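Local coordinates for putative CRISPR-associated endoribonuclease-like protein Cas6nc (PDB 3QJL) that binds CRISPR RNA as a member of the Cas6 family of RAMP proteins that serve prokaryotic antiviral defence, at residues R6-L11 against S80-S85; L12-N17 against S110-D115; E127-T132 against L208-Y213. All coordinates share one frame; numbering follows the deposited sequence.

Strand 5-13 is shared by interactions 1 and 2, whose centres lie about 15 Å apart in one antiparallel sheet: it pairs with strand 79-85 along one edge and with strand 109-118 along the other. The two contacts touch where Lys10 meets Gly114 and Asp115, and their segments alternate along the chain, as expected of a ferredoxin-like order. Interaction 3 follows both in sequence and belongs to a second antiparallel sheet, in the C-terminal half; its centre is about 20 Å from that of interaction 1 and about 31 Å from that of interaction 2. RNA of chain B is thus met by both sheets, at interactions 1 and 3, whereas interaction 2 is peripheral, its nearest atom about 10 Å from RNA.

Interaction 1: R6-L11 against S80-S85; sequences RIEVKL and SLYISS. With nucleotides of chain B.
Ile7 pairs with Ile83, and Val9 with Leu81, in an antiparallel strand pair of the N-terminal ferredoxin-like sheet; the short strand axes approach to 4.7 Å with their directions 156° apart. Four backbone hydrogen bonds join these two pairs, among them Ile7 N to Ile83 O at 2.9 Å and Leu81 N to Val9 O at 3.0 Å.

Apolar contacts lie on the face that carries Ile7, Val9, Leu81 and Ile83. Ile7 and Ile83 run side by side, CG1 of Ile7 lying 3.9 Å from CB of Ile83, and helix 88-100 packs on both.

Polar and aromatic groups occupy the other face. Glu8, extended with CG anti to the backbone N (chi1 164°), runs alongside Tyr82 and brings its CB to 3.6 Å from Tyr82 CE2. One carboxylate oxygen, OE1, receives a weak bond from Ser80 OG, while OE2 forms a salt bridge with Lys117. Nucleotide G1 of chain B meets this face twice. Its C8 stands over the centre of one face of the Tyr82 ring. Arg6 NH1, which also bonds Val239 O, donates a hydrogen bond to G1 N7 at 3.2 Å.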
# COMPACT_ATOMS: atom_id res chain seq x y z
N ARG A 6 11.93 -1.65 24.59
CA ARG A 6 11.93 -1.97 23.18
C ARG A 6 13.34 -1.76 22.67
O ARG A 6 13.97 -0.76 23.01
CB ARG A 6 10.94 -1.05 22.46
CG ARG A 6 11.01 -1.13 20.96
CD ARG A 6 9.90 -0.34 20.29
NE ARG A 6 8.55 -0.79 20.67
CZ ARG A 6 7.49 -0.69 19.87
NH1 ARG A 6 7.62 -0.17 18.66
NH2 ARG A 6 6.30 -1.12 20.28
N ILE A 7 13.87 -2.68 21.88
CA ILE A 7 15.24 -2.52 21.40
C ILE A 7 15.38 -2.49 19.88
O ILE A 7 14.57 -3.06 19.15
CB ILE A 7 16.18 -3.61 21.98
CG1 ILE A 7 15.64 -5.01 21.68
CG2 ILE A 7 16.34 -3.43 23.46
CD1 ILE A 7 16.60 -6.12 22.06
N GLU A 8 16.42 -1.81 19.42
CA GLU A 8 16.80 -1.85 18.03
C GLU A 8 18.09 -2.61 17.86
O GLU A 8 19.12 -2.23 18.39
CB GLU A 8 16.98 -0.43 17.49
CG GLU A 8 17.72 -0.38 16.17
CD GLU A 8 17.69 1.00 15.56
OE1 GLU A 8 18.13 1.15 14.39
OE2 GLU A 8 17.22 1.93 16.24
N VAL A 9 18.02 -3.70 17.11
CA VAL A 9 19.17 -4.51 16.77
C VAL A 9 19.61 -4.16 15.35
O VAL A 9 18.87 -4.39 14.41
CB VAL A 9 18.79 -5.99 16.75
CG1 VAL A 9 19.97 -6.84 16.32
CG2 VAL A 9 18.23 -6.41 18.11
N LYS A 10 20.82 -3.62 15.18
CA LYS A 10 21.32 -3.36 13.84
C LYS A 10 21.96 -4.60 13.23
O LYS A 10 22.67 -5.33 13.90
CB LYS A 10 22.30 -2.19 13.83
CG LYS A 10 21.64 -0.83 13.81
CD LYS A 10 22.65 0.26 13.50
CE LYS A 10 21.99 1.63 13.37
NZ LYS A 10 21.42 1.89 12.00
N LEU A 11 21.69 -4.86 11.96
CA LEU A 11 22.28 -6.02 11.30
C LEU A 11 23.06 -5.59 10.08
O LEU A 11 22.70 -4.63 9.38
CB LEU A 11 21.21 -7.02 10.92
CG LEU A 11 20.45 -7.62 12.10
CD1 LEU A 11 19.09 -8.05 11.66
CD2 LEU A 11 21.21 -8.79 12.68
N SER A 80 17.72 -2.71 10.37
CA SER A 80 17.37 -2.78 11.78
C SER A 80 16.27 -3.79 12.00
O SER A 80 15.52 -4.11 11.08
CB SER A 80 16.94 -1.41 12.29
OG SER A 80 17.47 -0.41 11.46
N LEU A 81 16.17 -4.31 13.20
CA LEU A 81 15.09 -5.19 13.56
C LEU A 81 14.62 -4.79 14.94
O LEU A 81 15.39 -4.90 15.89
CB LEU A 81 15.60 -6.61 13.59
CG LEU A 81 14.71 -7.65 14.25
CD1 LEU A 81 13.72 -8.19 13.26
CD2 LEU A 81 15.57 -8.77 14.80
N TYR A 82 13.38 -4.35 15.08
CA TYR A 82 12.91 -3.89 16.38
C TYR A 82 12.21 -5.00 17.14
O TYR A 82 11.45 -5.76 16.55
CB TYR A 82 11.96 -2.71 16.20
CG TYR A 82 12.65 -1.55 15.54
CD1 TYR A 82 12.62 -1.39 14.17
CD2 TYR A 82 13.34 -0.62 16.29
CE1 TYR A 82 13.25 -0.34 13.56
CE2 TYR A 82 13.97 0.44 15.70
CZ TYR A 82 13.93 0.58 14.33
OH TYR A 82 14.57 1.63 13.73
N ILE A 83 12.48 -5.09 18.44
CA ILE A 83 11.92 -6.14 19.28
C ILE A 83 11.26 -5.48 20.48
O ILE A 83 11.76 -4.49 20.98
CB ILE A 83 13.04 -7.09 19.74
CG1 ILE A 83 13.80 -7.61 18.53
CG2 ILE A 83 12.48 -8.25 20.57
CD1 ILE A 83 14.81 -8.69 18.85
N SER A 84 10.14 -6.02 20.95
CA SER A 84 9.42 -5.37 22.04
C SER A 84 8.84 -6.39 23.02
O SER A 84 8.64 -7.55 22.67
CB SER A 84 8.30 -4.48 21.47
OG SER A 84 7.61 -3.77 22.48
N SER A 85 8.53 -5.94 24.23
CA SER A 85 7.94 -6.81 25.24
C SER A 85 7.59 -6.01 26.47
O SER A 85 8.21 -4.99 26.76
CB SER A 85 8.94 -7.90 25.64
OG SER A 85 8.42 -8.78 26.63
O5' G B 1 14.57 4.77 16.41
C5' G B 1 14.01 5.77 15.56
C4' G B 1 13.26 5.17 14.40
O4' G B 1 12.67 3.91 14.82
C3' G B 1 12.11 6.02 13.85
O3' G B 1 11.96 5.81 12.44
C2' G B 1 10.89 5.44 14.58
O2' G B 1 9.65 5.64 13.94
C1' G B 1 11.26 3.95 14.67
N9 G B 1 10.65 3.24 15.81
C8 G B 1 10.33 1.91 15.84
N7 G B 1 9.80 1.53 16.97
C5 G B 1 9.77 2.68 17.74
C6 G B 1 9.29 2.88 19.06
O6 G B 1 8.79 2.05 19.82
N1 G B 1 9.44 4.20 19.48
C2 G B 1 9.98 5.21 18.72
N2 G B 1 10.04 6.42 19.30
N3 G B 1 10.43 5.03 17.48
C4 G B 1 10.29 3.75 17.05

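Interaction 2: L12-N17 against S110-D115; sequences LPLKDN and SFLVGD
Leu12 and Leu112 are bonded across the fraying end of an antiparallel strand pair in the N-terminal ferredoxin-like sheet, where strand 5-13 runs out into a loop beside strand 109-118. Pairing here is loose, as the backbone bonds indicate. Leu12 N reaches Leu112 O at 3.0 Å, with the donor tilted 32° from the carbonyl plane; the return bond, from Leu112 N to Leu12 O, is weak, bent to 127° at the hydrogen. Beyond the paired residues, Leu14 N still donates to Ser110 O at 3.0 Å, tying the start of the loop to the strand; the nitrogen sits nearly on the line of the C=O bond, but the N-H is bent, 137° at the hydrogen.

Apolar contacts fall into two groups. On one face, Pro13 crosses the Phe111 side chain at a slant, its CG lying 3.8 Å from Phe111 CE2. The ring also has the Leu12 carbonyl carbon at its edge. Buried Phe111 packs against the neighbouring strand 103-106 of the same sheet and against strand 71-74 outside it.

The second group centres on the exposed Leu12, Leu14 and Leu112. Leu14 and Leu112 meet at about a right angle, CD2 of Leu14 lying 4.0 Å from CB of Leu112. The other branch of Leu14 leans on Ser110, its CD1 being 3.6 Å from Ser110 CB. Leu12 CD1 lies beside the main chain, 3.6 Å from Leu112 O and 4.2 Å from Gly114 CA.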
# COMPACT_ATOMS: atom_id res chain seq x y z
N LEU A 12 24.16 -6.30 9.83
CA LEU A 12 25.04 -5.99 8.72
C LEU A 12 25.05 -7.15 7.74
O LEU A 12 25.40 -8.27 8.11
CB LEU A 12 26.45 -5.71 9.23
CG LEU A 12 26.50 -4.71 10.39
CD1 LEU A 12 27.68 -4.99 11.33
CD2 LEU A 12 26.53 -3.27 9.89
N PRO A 13 24.61 -6.89 6.50
CA PRO A 13 24.62 -7.90 5.43
C PRO A 13 26.05 -8.22 5.08
O PRO A 13 26.83 -7.29 4.88
CB PRO A 13 23.95 -7.17 4.26
CG PRO A 13 23.33 -5.94 4.85
CD PRO A 13 24.17 -5.58 6.01
N LEU A 14 26.41 -9.49 4.98
CA LEU A 14 27.81 -9.86 4.82
C LEU A 14 28.45 -9.60 3.46
O LEU A 14 29.50 -8.95 3.37
CB LEU A 14 28.05 -11.31 5.27
CG LEU A 14 27.96 -11.44 6.80
CD1 LEU A 14 28.53 -12.77 7.28
CD2 LEU A 14 28.68 -10.27 7.46
N LYS A 15 27.84 -10.08 2.38
CA LYS A 15 28.51 -9.96 1.10
C LYS A 15 27.99 -8.78 0.28
O LYS A 15 27.12 -8.04 0.74
CB LYS A 15 28.41 -11.26 0.32
CG LYS A 15 29.04 -12.42 1.07
CD LYS A 15 29.12 -13.68 0.23
CE LYS A 15 30.05 -14.69 0.89
NZ LYS A 15 29.70 -14.89 2.32
N ASP A 16 28.56 -8.59 -0.91
CA ASP A 16 28.09 -7.54 -1.82
C ASP A 16 26.80 -7.99 -2.48
O ASP A 16 26.55 -9.19 -2.60
CB ASP A 16 29.14 -7.22 -2.89
CG ASP A 16 30.53 -7.03 -2.31
OD1 ASP A 16 30.76 -6.05 -1.57
OD2 ASP A 16 31.41 -7.87 -2.61
N ASN A 17 25.99 -7.03 -2.91
CA ASN A 17 24.70 -7.32 -3.53
C ASN A 17 23.85 -8.25 -2.69
O ASN A 17 23.36 -9.29 -3.18
CB ASN A 17 24.88 -7.92 -4.93
CG ASN A 17 25.74 -7.04 -5.83
OD1 ASN A 17 25.88 -5.83 -5.60
ND2 ASN A 17 26.32 -7.64 -6.86
N SER A 110 23.84 -13.94 5.01
CA SER A 110 24.26 -13.99 6.41
C SER A 110 24.42 -12.59 6.98
O SER A 110 25.07 -11.74 6.37
CB SER A 110 25.57 -14.77 6.57
OG SER A 110 25.37 -16.16 6.38
N PHE A 111 23.82 -12.33 8.13
CA PHE A 111 24.00 -11.04 8.77
C PHE A 111 24.95 -11.16 9.96
O PHE A 111 25.33 -12.26 10.36
CB PHE A 111 22.67 -10.47 9.24
CG PHE A 111 21.75 -10.06 8.12
CD1 PHE A 111 20.76 -10.92 7.67
CD2 PHE A 111 21.88 -8.82 7.52
CE1 PHE A 111 19.91 -10.54 6.65
CE2 PHE A 111 21.04 -8.43 6.49
CZ PHE A 111 20.05 -9.30 6.05
N LEU A 112 25.29 -10.01 10.53
CA LEU A 112 26.16 -9.94 11.69
C LEU A 112 25.60 -8.87 12.60
O LEU A 112 25.47 -7.72 12.18
CB LEU A 112 27.55 -9.54 11.24
CG LEU A 112 28.71 -10.11 12.05
CD1 LEU A 112 28.63 -11.63 12.04
CD2 LEU A 112 30.04 -9.61 11.48
N VAL A 113 25.29 -9.23 13.85
CA VAL A 113 24.70 -8.24 14.74
C VAL A 113 25.66 -7.10 15.04
O VAL A 113 26.77 -7.32 15.52
CB VAL A 113 24.24 -8.85 16.06
CG1 VAL A 113 23.51 -7.80 16.89
CG2 VAL A 113 23.36 -10.05 15.82
N GLY A 114 25.22 -5.88 14.75
CA GLY A 114 25.95 -4.68 15.11
C GLY A 114 25.31 -4.24 16.41
O GLY A 114 24.79 -5.07 17.15
N ASP A 115 25.31 -2.94 16.67
CA ASP A 115 24.83 -2.43 17.96
C ASP A 115 23.42 -2.88 18.32
O ASP A 115 22.53 -2.97 17.47
CB ASP A 115 24.90 -0.91 17.98
CG ASP A 115 26.11 -0.38 17.25
OD1 ASP A 115 26.00 -0.15 16.01
OD2 ASP A 115 27.18 -0.21 17.89

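Interaction 3: E127-T132 against L208-Y213; sequences ENVFST and LMVFRY. With nucleotides of chain B.
Phe130 and Phe211 are paired across two antiparallel strands, 128-132 and 204-215, whose axes approach to 4.6 Å in the C-terminal sheet, consistent with the second ferredoxin-like fold of Cas6 proteins. Their rings are oblique, planes 35° apart and centroids 5.8 Å apart. CB of Phe130 makes a CH-pi contact over one face of the Phe211 ring, 4.0 Å from its centroid. Phe211 reaches this position with CG between the backbone N and the carbonyl carbon (chi1 61°), which swings the ring towards its neighbour. Tyr213 lies alongside Phe130, and its CB meets the Phe130 ring at the edge, in plane, 3.7 Å from CE2. The Tyr213 hydroxyl is hydrogen-bonded to Ser216 O.

Val129, Ser131, Val210 and Arg212 populate the opposite face, towards the RNA. Val129 crosses both Val210 and Arg212 at a slant, CG1 lying 3.9 Å from Val210 CG1. Glu127 OE1 is near Arg212 but well out of the guanidinium plane, with no N-H aimed at it; Arg212 has a long, weak ion pair with Glu188. Backbone bonds such as Tyr213 N to Asn128 O, 2.8 Å, fix the register. Ser131 OG is 3.7 Å from OP2 of A4 of chain B, and Val210 CG1 is 3.5 Å from O4' of C5 of chain B.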
# COMPACT_ATOMS: atom_id res chain seq x y z
N GLU A 127 -6.68 8.34 22.68
CA GLU A 127 -6.71 7.73 21.36
C GLU A 127 -5.32 7.76 20.75
O GLU A 127 -4.60 8.75 20.86
CB GLU A 127 -7.65 8.49 20.43
CG GLU A 127 -9.11 8.25 20.67
CD GLU A 127 -9.95 9.26 19.93
OE1 GLU A 127 -9.34 10.21 19.38
OE2 GLU A 127 -11.19 9.11 19.91
N ASN A 128 -4.96 6.68 20.07
CA ASN A 128 -3.66 6.60 19.45
C ASN A 128 -3.75 6.17 18.00
O ASN A 128 -4.61 5.36 17.64
CB ASN A 128 -2.79 5.64 20.24
CG ASN A 128 -2.67 6.05 21.69
OD1 ASN A 128 -2.09 7.09 22.00
ND2 ASN A 128 -3.23 5.24 22.59
N VAL A 129 -2.88 6.73 17.16
CA VAL A 129 -2.82 6.32 15.77
C VAL A 129 -1.63 5.43 15.56
O VAL A 129 -0.50 5.90 15.55
CB VAL A 129 -2.66 7.50 14.83
CG1 VAL A 129 -2.63 7.01 13.39
CG2 VAL A 129 -3.80 8.49 15.04
N PHE A 130 -1.88 4.14 15.36
CA PHE A 130 -0.80 3.18 15.22
C PHE A 130 -0.60 2.88 13.76
O PHE A 130 -1.55 2.86 12.98
CB PHE A 130 -1.13 1.88 15.94
CG PHE A 130 -1.14 1.98 17.43
CD1 PHE A 130 0.04 2.05 18.14
CD2 PHE A 130 -2.34 1.99 18.12
CE1 PHE A 130 0.03 2.12 19.51
CE2 PHE A 130 -2.36 2.08 19.48
CZ PHE A 130 -1.17 2.14 20.18
N SER A 131 0.66 2.65 13.40
CA SER A 131 0.99 2.06 12.13
C SER A 131 1.63 0.73 12.47
O SER A 131 2.26 0.58 13.51
CB SER A 131 1.97 2.93 11.35
OG SER A 131 3.00 2.12 10.77
N THR A 132 1.44 -0.23 11.59
CA THR A 132 1.92 -1.59 11.78
C THR A 132 3.43 -1.64 11.49
O THR A 132 3.92 -1.03 10.53
CB THR A 132 1.09 -2.52 10.86
OG1 THR A 132 1.49 -3.87 11.05
CG2 THR A 132 1.30 -2.14 9.40
N LEU A 208 -1.13 -5.05 6.88
CA LEU A 208 -0.23 -3.94 7.10
C LEU A 208 -1.08 -2.69 7.01
O LEU A 208 -1.55 -2.34 5.94
CB LEU A 208 0.83 -3.88 6.01
CG LEU A 208 1.65 -5.13 5.78
CD1 LEU A 208 2.48 -4.95 4.52
CD2 LEU A 208 2.53 -5.40 6.98
N MET A 209 -1.27 -2.00 8.12
CA MET A 209 -2.25 -0.94 8.15
C MET A 209 -1.82 0.19 9.06
O MET A 209 -0.98 0.01 9.95
CB MET A 209 -3.58 -1.51 8.64
CG MET A 209 -3.46 -2.18 9.99
SD MET A 209 -4.96 -2.99 10.55
CE MET A 209 -6.13 -1.89 9.78
N VAL A 210 -2.41 1.36 8.84
CA VAL A 210 -2.35 2.43 9.81
C VAL A 210 -3.75 2.52 10.37
O VAL A 210 -4.69 2.62 9.60
CB VAL A 210 -1.98 3.76 9.16
CG1 VAL A 210 -2.32 4.91 10.07
CG2 VAL A 210 -0.51 3.76 8.80
N PHE A 211 -3.91 2.44 11.69
CA PHE A 211 -5.25 2.48 12.27
C PHE A 211 -5.31 3.33 13.52
O PHE A 211 -4.28 3.68 14.10
CB PHE A 211 -5.74 1.08 12.57
CG PHE A 211 -4.90 0.33 13.56
CD1 PHE A 211 -3.71 -0.25 13.18
CD2 PHE A 211 -5.31 0.20 14.88
CE1 PHE A 211 -2.94 -0.95 14.09
CE2 PHE A 211 -4.56 -0.49 15.79
CZ PHE A 211 -3.36 -1.06 15.40
N ARG A 212 -6.52 3.70 13.92
CA ARG A 212 -6.72 4.46 15.14
C ARG A 212 -7.35 3.57 16.19
O ARG A 212 -8.33 2.89 15.92
CB ARG A 212 -7.59 5.69 14.94
CG ARG A 212 -8.01 6.31 16.27
CD ARG A 212 -8.69 7.66 16.13
NE ARG A 212 -7.89 8.58 15.35
CZ ARG A 212 -8.14 8.86 14.07
NH1 ARG A 212 -9.17 8.29 13.47
NH2 ARG A 212 -7.36 9.72 13.41
N TYR A 213 -6.76 3.59 17.37
CA TYR A 213 -7.21 2.78 18.48
C TYR A 213 -7.97 3.70 19.40
O TYR A 213 -7.57 4.84 19.59
CB TYR A 213 -6.00 2.21 19.21
CG TYR A 213 -6.35 1.36 20.40
CD1 TYR A 213 -6.77 1.94 21.60
CD2 TYR A 213 -6.28 -0.02 20.34
CE1 TYR A 213 -7.09 1.16 22.69
CE2 TYR A 213 -6.60 -0.80 21.43
CZ TYR A 213 -7.01 -0.21 22.60
OH TYR A 213 -7.34 -0.99 23.69
P A B 4 6.30 3.54 8.35
OP1 A B 4 7.52 4.02 9.04
OP2 A B 4 5.92 2.11 8.48
O5' A B 4 5.06 4.46 8.72
C5' A B 4 3.86 4.40 7.96
C4' A B 4 3.38 5.78 7.59
O4' A B 4 3.42 6.63 8.76
C3' A B 4 4.20 6.50 6.52
O3' A B 4 3.35 7.36 5.77
C2' A B 4 5.15 7.34 7.34
O2' A B 4 5.66 8.47 6.66
C1' A B 4 4.26 7.74 8.52
N9 A B 4 4.99 8.01 9.77
C8 A B 4 6.02 7.30 10.32
N7 A B 4 6.44 7.78 11.46
C5 A B 4 5.62 8.87 11.68
C6 A B 4 5.56 9.81 12.73
N6 A B 4 6.38 9.78 13.79
N1 A B 4 4.63 10.78 12.64
C2 A B 4 3.81 10.79 11.58
N3 A B 4 3.76 9.97 10.53
C4 A B 4 4.71 9.03 10.65
P C B 5 2.16 6.74 4.87
OP1 C B 5 2.72 5.57 4.16
OP2 C B 5 1.59 7.86 4.08
O5' C B 5 1.11 6.26 5.96
C5' C B 5 0.30 7.19 6.66
C4' C B 5 -1.15 7.00 6.33
O4' C B 5 -1.95 7.22 7.53
C3' C B 5 -1.70 7.95 5.27
O3' C B 5 -2.67 7.26 4.49
C2' C B 5 -2.37 9.03 6.10
O2' C B 5 -3.40 9.73 5.44
C1' C B 5 -2.89 8.24 7.29
N1 C B 5 -3.03 9.02 8.54
C2 C B 5 -4.30 9.40 8.97
O2 C B 5 -5.30 9.10 8.29
N3 C B 5 -4.41 10.10 10.12
C4 C B 5 -3.32 10.42 10.83
N4 C B 5 -3.49 11.13 11.95
C5 C B 5 -2.01 10.04 10.41
C6 C B 5 -1.91 9.34 9.27